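Local structure of ubiquitin-conjugating enzyme E2, putative (Trypanosoma cruzi, 4DS2) at residues Y95-M109 with R139-L151. The protein probably acts as an E2 enzyme that accepts activated ubiquitin as a thioester on a cysteine and passes it on toward target proteins. Numbering follows the deposited sequence.
Sequences YSPLVTGEGGICDRM and RDDDVNPEARHYL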
ATOM      1  N   TYR A  95     -11.936  -4.009   2.318  1.00 41.94           N
ATOM      2  CA  TYR A  95     -13.051  -3.770   1.414  1.00 40.87           C
ATOM      3  C   TYR A  95     -12.742  -2.451   0.698  1.00 39.62           C
ATOM      4  O   TYR A  95     -12.538  -1.425   1.321  1.00 38.65           O
ATOM      5  CB  TYR A  95     -14.399  -3.760   2.145  1.00 42.44           C
ATOM      6  CG  TYR A  95     -15.603  -3.657   1.223  1.00 42.37           C
ATOM      7  CD1 TYR A  95     -16.000  -4.746   0.454  1.00 43.42           C
ATOM      8  CD2 TYR A  95     -16.327  -2.455   1.095  1.00 41.52           C
ATOM      9  CE1 TYR A  95     -17.094  -4.655  -0.407  1.00 45.08           C
ATOM     10  CE2 TYR A  95     -17.433  -2.351   0.243  1.00 42.65           C
ATOM     11  CZ  TYR A  95     -17.817  -3.453  -0.517  1.00 44.13           C
ATOM     12  OH  TYR A  95     -18.902  -3.398  -1.386  1.00 41.29           O
ATOM     13  N   SER A  96     -12.672  -2.508  -0.631  1.00 40.48           N
ATOM     14  CA  SER A  96     -12.256  -1.374  -1.439  1.00 36.60           C
ATOM     15  C   SER A  96     -12.519  -1.635  -2.913  1.00 36.58           C
ATOM     16  O   SER A  96     -12.431  -2.791  -3.367  1.00 35.80           O
ATOM     17  CB  SER A  96     -10.762  -1.127  -1.241  1.00 35.63           C
ATOM     18  OG  SER A  96     -10.217  -0.349  -2.297  1.00 36.34           O
ATOM     19  N   PRO A  97     -12.796  -0.549  -3.678  1.00 36.72           N
ATOM     20  CA  PRO A  97     -12.817  -0.639  -5.147  1.00 36.57           C
ATOM     21  C   PRO A  97     -11.442  -0.929  -5.777  1.00 34.83           C
ATOM     22  O   PRO A  97     -11.369  -1.403  -6.914  1.00 33.07           O
ATOM     23  CB  PRO A  97     -13.264   0.766  -5.578  1.00 37.62           C
ATOM     24  CG  PRO A  97     -13.581   1.542  -4.326  1.00 35.81           C
ATOM     25  CD  PRO A  97     -12.914   0.851  -3.209  1.00 35.37           C
ATOM     26  N   LEU A  98     -10.373  -0.630  -5.035  1.00 33.41           N
ATOM     27  CA  LEU A  98      -9.000  -0.683  -5.593  1.00 34.37           C
ATOM     28  C   LEU A  98      -8.250  -2.030  -5.239  1.00 34.85           C
ATOM     29  O   LEU A  98      -7.212  -2.377  -5.833  1.00 34.02           O
ATOM     30  CB  LEU A  98      -8.228   0.612  -5.209  1.00 32.11           C
ATOM     31  CG  LEU A  98      -8.771   2.011  -5.639  1.00 30.96           C
ATOM     32  CD1 LEU A  98      -8.133   3.120  -4.799  1.00 29.96           C
ATOM     33  CD2 LEU A  98      -8.560   2.314  -7.112  1.00 31.49           C
ATOM     34  N   VAL A  99      -8.851  -2.820  -4.341  1.00 35.57           N
ATOM     35  CA  VAL A  99      -8.276  -4.088  -3.869  1.00 35.06           C
ATOM     36  C   VAL A  99      -9.201  -5.297  -4.148  1.00 35.77           C
ATOM     37  O   VAL A  99     -10.403  -5.231  -3.919  1.00 36.60           O
ATOM     38  CB  VAL A  99      -8.012  -4.037  -2.346  1.00 33.97           C
ATOM     39  CG1 VAL A  99      -7.262  -5.302  -1.903  1.00 33.20           C
ATOM     40  CG2 VAL A  99      -7.271  -2.755  -1.972  1.00 32.12           C
ATOM     41  N   THR A 100      -8.625  -6.399  -4.622  1.00 36.45           N
ATOM     42  CA  THR A 100      -9.393  -7.633  -4.869  1.00 39.02           C
ATOM     43  C   THR A 100      -9.565  -8.469  -3.568  1.00 41.89           C
ATOM     44  O   THR A 100      -8.991  -8.132  -2.525  1.00 41.93           O
ATOM     45  CB  THR A 100      -8.745  -8.514  -5.977  1.00 38.47           C
ATOM     46  OG1 THR A 100      -7.616  -9.226  -5.442  1.00 38.44           O
ATOM     47  CG2 THR A 100      -8.300  -7.686  -7.160  1.00 37.78           C
ATOM     48  N   GLY A 101     -10.361  -9.544  -3.622  1.00 43.44           N
ATOM     49  CA  GLY A 101     -10.406 -10.492  -2.511  1.00 46.30           C
ATOM     50  C   GLY A 101      -9.092 -11.267  -2.270  1.00 50.54           C
ATOM     51  O   GLY A 101      -8.930 -11.918  -1.237  1.00 51.03           O
ATOM     52  N   GLU A 102      -8.157 -11.213  -3.224  1.00 53.53           N
ATOM     53  CA  GLU A 102      -6.819 -11.822  -3.068  1.00 54.58           C
ATOM     54  C   GLU A 102      -5.836 -10.856  -2.367  1.00 50.83           C
ATOM     55  O   GLU A 102      -4.790 -11.282  -1.875  1.00 53.46           O
ATOM     56  CB  GLU A 102      -6.253 -12.317  -4.415  1.00 58.72           C
ATOM     57  CG  GLU A 102      -6.754 -13.703  -4.772  1.00 66.37           C
ATOM     58  CD  GLU A 102      -6.281 -14.243  -6.121  1.00 70.64           C
ATOM     59  OE1 GLU A 102      -5.566 -13.516  -6.854  1.00 69.94           O
ATOM     60  OE2 GLU A 102      -6.645 -15.415  -6.438  1.00 78.33           O
ATOM     61  N   GLY A 103      -6.201  -9.574  -2.297  1.00 45.31           N
ATOM     62  CA  GLY A 103      -5.287  -8.509  -1.864  1.00 44.56           C
ATOM     63  C   GLY A 103      -4.534  -7.802  -2.997  1.00 43.19           C
ATOM     64  O   GLY A 103      -3.648  -6.989  -2.718  1.00 40.45           O
ATOM     65  N   GLY A 104      -4.897  -8.097  -4.252  1.00 42.14           N
ATOM     66  CA  GLY A 104      -4.261  -7.525  -5.431  1.00 42.50           C
ATOM     67  C   GLY A 104      -4.624  -6.063  -5.673  1.00 40.57           C
ATOM     68  O   GLY A 104      -5.695  -5.614  -5.295  1.00 41.19           O
ATOM     69  N   ILE A 105      -3.699  -5.319  -6.264  1.00 39.29           N
ATOM     70  CA  ILE A 105      -4.021  -4.039  -6.863  1.00 38.34           C
ATOM     71  C   ILE A 105      -3.594  -4.040  -8.349  1.00 40.17           C
ATOM     72  O   ILE A 105      -2.691  -4.794  -8.791  1.00 40.21           O
ATOM     73  CB  ILE A 105      -3.382  -2.848  -6.115  1.00 36.07           C
ATOM     74  CG1 ILE A 105      -1.864  -2.840  -6.323  1.00 35.24           C
ATOM     75  CG2 ILE A 105      -3.770  -2.837  -4.638  1.00 36.37           C
ATOM     76  CD1 ILE A 105      -1.117  -1.737  -5.601  1.00 34.02           C
ATOM     77  N   CYS A 106      -4.274  -3.193  -9.112  1.00 39.64           N
ATOM     78  CA  CYS A 106      -3.985  -2.987 -10.505  1.00 40.03           C
ATOM     79  C   CYS A 106      -2.570  -2.444 -10.604  1.00 40.56           C
ATOM     80  O   CYS A 106      -2.191  -1.557  -9.827  1.00 42.11           O
ATOM     81  CB  CYS A 106      -4.973  -1.982 -11.066  1.00 39.72           C
ATOM     82  SG  CYS A 106      -4.858  -1.769 -12.844  1.00 40.12           S
ATOM     83  N   ASP A 107      -1.773  -2.960 -11.539  1.00 41.86           N
ATOM     84  CA  ASP A 107      -0.396  -2.471 -11.677  1.00 40.98           C
ATOM     85  C   ASP A 107      -0.397  -1.026 -12.097  1.00 39.40           C
ATOM     86  O   ASP A 107       0.610  -0.359 -11.941  1.00 38.00           O
ATOM     87  CB  ASP A 107       0.431  -3.185 -12.717  1.00 43.69           C
ATOM     88  CG  ASP A 107      -0.104  -4.478 -13.098  1.00 49.15           C
ATOM     89  OD1 ASP A 107      -0.665  -5.190 -12.222  1.00 54.74           O
ATOM     90  OD2 ASP A 107       0.066  -4.798 -14.296  1.00 55.68           O
ATOM     91  N   ARG A 108      -1.496  -0.563 -12.684  1.00 38.62           N
ATOM     92  CA  ARG A 108      -1.541   0.786 -13.194  1.00 38.73           C
ATOM     93  C   ARG A 108      -1.386   1.806 -12.103  1.00 36.92           C
ATOM     94  O   ARG A 108      -0.765   2.858 -12.320  1.00 36.42           O
ATOM     95  CB  ARG A 108      -2.803   1.030 -13.977  1.00 39.93           C
ATOM     96  CG  ARG A 108      -2.760   0.339 -15.310  1.00 43.09           C
ATOM     97  CD  ARG A 108      -4.141  -0.101 -15.685  1.00 47.04           C
ATOM     98  NE  ARG A 108      -4.411   0.035 -17.096  1.00 52.39           N
ATOM     99  CZ  ARG A 108      -5.556  -0.369 -17.645  1.00 58.06           C
ATOM    100  NH1 ARG A 108      -5.759  -0.229 -18.966  1.00 61.57           N
ATOM    101  NH2 ARG A 108      -6.508  -0.915 -16.874  1.00 57.09           N
ATOM    102  N   MET A 109      -1.923   1.491 -10.933  1.00 34.83           N
ATOM    103  CA  MET A 109      -1.838   2.392  -9.807  1.00 34.13           C
ATOM    104  C   MET A 109      -0.441   2.900  -9.635  1.00 33.59           C
ATOM    105  O   MET A 109      -0.239   4.056  -9.369  1.00 33.69           O
ATOM    106  CB  MET A 109      -2.252   1.677  -8.545  1.00 34.95           C
ATOM    107  CG  MET A 109      -2.337   2.558  -7.321  1.00 36.48           C
ATOM    108  SD  MET A 109      -3.214   1.690  -5.997  1.00 41.55           S
ATOM    109  CE  MET A 109      -2.606   2.596  -4.580  1.00 37.35           C
ATOM    110  N   ARG A 139     -10.029   6.266 -11.151  1.00 43.50           N
ATOM    111  CA  ARG A 139      -9.163   6.323 -12.351  1.00 42.25           C
ATOM    112  C   ARG A 139      -9.224   5.043 -13.197  1.00 42.37           C
ATOM    113  O   ARG A 139     -10.290   4.612 -13.600  1.00 44.80           O
ATOM    114  CB  ARG A 139      -7.728   6.615 -11.974  1.00 40.13           C
ATOM    115  CG  ARG A 139      -7.578   7.933 -11.289  1.00 40.73           C
ATOM    116  CD  ARG A 139      -6.191   8.065 -10.729  1.00 39.23           C
ATOM    117  NE  ARG A 139      -6.155   9.147  -9.776  1.00 38.51           N
ATOM    118  CZ  ARG A 139      -5.284   9.255  -8.790  1.00 39.37           C
ATOM    119  NH1 ARG A 139      -4.342   8.340  -8.592  1.00 38.77           N
ATOM    120  NH2 ARG A 139      -5.337  10.313  -8.004  1.00 42.53           N
ATOM    121  N   ASP A 140      -8.070   4.454 -13.491  1.00 41.62           N
ATOM    122  CA  ASP A 140      -7.975   3.311 -14.394  1.00 41.14           C
ATOM    123  C   ASP A 140      -7.492   2.111 -13.610  1.00 38.70           C
ATOM    124  O   ASP A 140      -7.101   1.122 -14.199  1.00 38.16           O
ATOM    125  CB  ASP A 140      -7.006   3.656 -15.535  1.00 41.83           C
ATOM    126  CG  ASP A 140      -5.590   3.946 -15.037  1.00 41.80           C
ATOM    127  OD1 ASP A 140      -5.394   4.204 -13.815  1.00 41.74           O
ATOM    128  OD2 ASP A 140      -4.659   3.899 -15.864  1.00 41.97           O
ATOM    129  N   ASP A 141      -7.541   2.220 -12.270  1.00 38.92           N
ATOM    130  CA  ASP A 141      -6.962   1.230 -11.324  1.00 36.82           C
ATOM    131  C   ASP A 141      -8.011   0.558 -10.421  1.00 35.89           C
ATOM    132  O   ASP A 141      -7.682  -0.074  -9.410  1.00 35.35           O
ATOM    133  CB  ASP A 141      -5.826   1.866 -10.485  1.00 35.66           C
ATOM    134  CG  ASP A 141      -6.254   3.116  -9.740  1.00 35.50           C
ATOM    135  OD1 ASP A 141      -7.399   3.583  -9.927  1.00 35.30           O
ATOM    136  OD2 ASP A 141      -5.433   3.657  -8.964  1.00 36.37           O
ATOM    137  N   ASP A 142      -9.268   0.680 -10.797  1.00 37.05           N
ATOM    138  CA  ASP A 142     -10.327  -0.064 -10.132  1.00 38.65           C
ATOM    139  C   ASP A 142     -10.222  -1.541 -10.466  1.00 39.40           C
ATOM    140  O   ASP A 142     -10.082  -1.883 -11.645  1.00 38.07           O
ATOM    141  CB  ASP A 142     -11.702   0.464 -10.540  1.00 39.71           C
ATOM    142  CG  ASP A 142     -12.262   1.489  -9.538  1.00 39.28           C
ATOM    143  OD1 ASP A 142     -11.484   2.214  -8.844  1.00 37.42           O
ATOM    144  OD2 ASP A 142     -13.501   1.541  -9.445  1.00 37.97           O
ATOM    145  N   VAL A 143     -10.238  -2.382  -9.410  1.00 39.04           N
ATOM    146  CA  VAL A 143     -10.166  -3.855  -9.525  1.00 41.04           C
ATOM    147  C   VAL A 143     -11.423  -4.556  -8.987  1.00 42.41           C
ATOM    148  O   VAL A 143     -11.595  -5.730  -9.220  1.00 42.07           O
ATOM    149  CB  VAL A 143      -8.940  -4.472  -8.768  1.00 38.50           C
ATOM    150  CG1 VAL A 143      -7.653  -3.830  -9.217  1.00 36.57           C
ATOM    151  CG2 VAL A 143      -9.105  -4.344  -7.268  1.00 36.67           C
ATOM    152  N   ASN A 144     -12.256  -3.836  -8.232  1.00 44.02           N
ATOM    153  CA  ASN A 144     -13.429  -4.391  -7.543  1.00 42.89           C
ATOM    154  C   ASN A 144     -14.610  -3.492  -7.826  1.00 44.88           C
ATOM    155  O   ASN A 144     -14.847  -2.535  -7.088  1.00 47.23           O
ATOM    156  CB  ASN A 144     -13.143  -4.412  -6.040  1.00 41.32           C
ATOM    157  CG  ASN A 144     -14.250  -5.072  -5.219  1.00 40.67           C
ATOM    158  OD1 ASN A 144     -15.364  -5.254  -5.684  1.00 39.92           O
ATOM    159  ND2 ASN A 144     -13.924  -5.439  -3.984  1.00 39.26           N
ATOM    160  N   PRO A 145     -15.354  -3.763  -8.911  1.00 47.40           N
ATOM    161  CA  PRO A 145     -16.395  -2.823  -9.317  1.00 48.71           C
ATOM    162  C   PRO A 145     -17.703  -2.894  -8.480  1.00 51.47           C
ATOM    163  O   PRO A 145     -18.474  -1.932  -8.472  1.00 57.07           O
ATOM    164  CB  PRO A 145     -16.630  -3.177 -10.782  1.00 49.11           C
ATOM    165  CG  PRO A 145     -16.291  -4.613 -10.874  1.00 50.50           C
ATOM    166  CD  PRO A 145     -15.231  -4.887  -9.846  1.00 48.98           C
ATOM    167  N   GLU A 146     -17.969  -4.009  -7.807  1.00 51.26           N
ATOM    168  CA  GLU A 146     -19.046  -4.046  -6.824  1.00 50.77           C
ATOM    169  C   GLU A 146     -18.779  -3.068  -5.675  1.00 46.93           C
ATOM    170  O   GLU A 146     -19.694  -2.382  -5.228  1.00 47.38           O
ATOM    171  CB  GLU A 146     -19.250  -5.460  -6.279  1.00 54.77           C
ATOM    172  CG  GLU A 146     -20.185  -6.320  -7.133  1.00 60.43           C
ATOM    173  CD  GLU A 146     -19.569  -7.638  -7.633  1.00 63.66           C
ATOM    174  OE1 GLU A 146     -20.392  -8.572  -7.716  1.00 65.89           O
ATOM    175  OE2 GLU A 146     -18.332  -7.740  -7.968  1.00 58.07           O
ATOM    176  N   ALA A 147     -17.535  -2.972  -5.220  1.00 42.49           N
ATOM    177  CA  ALA A 147     -17.199  -1.986  -4.200  1.00 42.28           C
ATOM    178  C   ALA A 147     -17.327  -0.524  -4.722  1.00 43.12           C
ATOM    179  O   ALA A 147     -17.755   0.377  -3.991  1.00 42.84           O
ATOM    180  CB  ALA A 147     -15.801  -2.243  -3.669  1.00 41.28           C
ATOM    181  N   ARG A 148     -16.976  -0.289  -5.987  1.00 43.68           N
ATOM    182  CA  ARG A 148     -17.105   1.051  -6.575  1.00 44.91           C
ATOM    183  C   ARG A 148     -18.577   1.467  -6.688  1.00 44.40           C
ATOM    184  O   ARG A 148     -18.960   2.577  -6.278  1.00 43.43           O
ATOM    185  CB  ARG A 148     -16.410   1.143  -7.950  1.00 45.05           C
ATOM    186  CG  ARG A 148     -16.631   2.466  -8.687  1.00 46.06           C
ATOM    187  CD  ARG A 148     -16.078   3.684  -7.935  1.00 45.70           C
ATOM    188  NE  ARG A 148     -14.611   3.641  -7.914  1.00 45.53           N
ATOM    189  CZ  ARG A 148     -13.812   4.255  -7.036  1.00 45.92           C
ATOM    190  NH1 ARG A 148     -12.483   4.098  -7.094  1.00 45.32           N
ATOM    191  NH2 ARG A 148     -14.327   5.023  -6.085  1.00 48.41           N
ATOM    192  N   HIS A 149     -19.388   0.575  -7.239  1.00 46.28           N
ATOM    193  CA  HIS A 149     -20.827   0.806  -7.347  1.00 49.40           C
ATOM    194  C   HIS A 149     -21.467   1.113  -6.021  1.00 46.06           C
ATOM    195  O   HIS A 149     -22.296   1.996  -5.918  1.00 49.50           O
ATOM    196  CB  HIS A 149     -21.473  -0.411  -7.956  1.00 52.80           C
ATOM    197  CG  HIS A 149     -22.899  -0.191  -8.379  1.00 58.64           C
ATOM    198  ND1 HIS A 149     -23.891   0.068  -7.494  1.00 60.01           N
ATOM    199  CD2 HIS A 149     -23.490  -0.202  -9.652  1.00 61.94           C
ATOM    200  CE1 HIS A 149     -25.044   0.219  -8.163  1.00 62.71           C
ATOM    201  NE2 HIS A 149     -24.798   0.046  -9.482  1.00 64.37           N
ATOM    202  N   TYR A 150     -21.058   0.400  -4.995  1.00 43.66           N
ATOM    203  CA  TYR A 150     -21.615   0.574  -3.683  1.00 45.54           C
ATOM    204  C   TYR A 150     -21.200   1.905  -3.025  1.00 48.83           C
ATOM    205  O   TYR A 150     -22.037   2.585  -2.396  1.00 49.52           O
ATOM    206  CB  TYR A 150     -21.241  -0.625  -2.815  1.00 43.37           C
ATOM    207  CG  TYR A 150     -22.160  -0.817  -1.634  1.00 43.36           C
ATOM    208  CD1 TYR A 150     -23.499  -1.217  -1.802  1.00 43.52           C
ATOM    209  CD2 TYR A 150     -21.691  -0.600  -0.329  1.00 42.02           C
ATOM    210  CE1 TYR A 150     -24.333  -1.393  -0.697  1.00 43.73           C
ATOM    211  CE2 TYR A 150     -22.514  -0.771   0.775  1.00 41.02           C
ATOM    212  CZ  TYR A 150     -23.826  -1.156   0.596  1.00 42.12           C
ATOM    213  OH  TYR A 150     -24.608  -1.316   1.724  1.00 43.19           O
ATOM    214  N   LEU A 151     -19.925   2.276  -3.134  1.00 48.08           N
ATOM    215  CA  LEU A 151     -19.508   3.635  -2.717  1.00 49.96           C
ATOM    216  C   LEU A 151     -20.288   4.753  -3.431  1.00 50.96           C
ATOM    217  O   LEU A 151     -20.700   5.754  -2.814  1.00 47.01           O
ATOM    218  CB  LEU A 151     -18.018   3.860  -3.002  1.00 47.65           C
ATOM    219  CG  LEU A 151     -17.464   5.257  -2.654  1.00 45.65           C
ATOM    220  CD1 LEU A 151     -17.406   5.567  -1.160  1.00 43.15           C
ATOM    221  CD2 LEU A 151     -16.099   5.415  -3.279  1.00 47.16           C
TER
HETATM  222  O   HOH W   1      -5.900  -1.194  -7.845  1.00 24.78           O
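Pro97 O receives two backbone N-H groups, from Val143 N and Asn144 N, each at 2.9 Å with N-H...O angles of 151° and 146°; Pro97, Val143 and Asp141 bury the most surface. Pro97 CB lies over one face of the Arg148 guanidinium, toward its rim, 3.7 Å from NH1. Asp142 fixes the rotation of that group, OD2 taking NE and OD1 taking NH1 side-on, 2.8 Å each, by their syn lone pairs. In the UBC fold of E2 enzymes the loop after the fourth strand carries the catalytic cysteine; Cys106, on that loop just ahead of helix 108-111, is probably that residue. Val143 packs beside it, CG1 3.7 Å from Cys106 CB, while its other methyl, CG2, meets Thr100 CG2. A water bridges the segments, donating to Leu98 O and Asp141 O and accepting from Cys106 N. With CG between its backbone N and carbonyl carbon (chi1 55°), the Asp141 carboxylate reaches between two side chains: OD1 is 3.3 Å from Leu98 CD2 and OD2 3.7 Å from Met109 CG. Arg130 of helix 120-132 forms a salt bridge with OD1. Farther along, Asn144 N-caps helix 145-153, its OD1 accepting from Ala147 N, and Ala147 CB sits over one face of the Tyr95 ring.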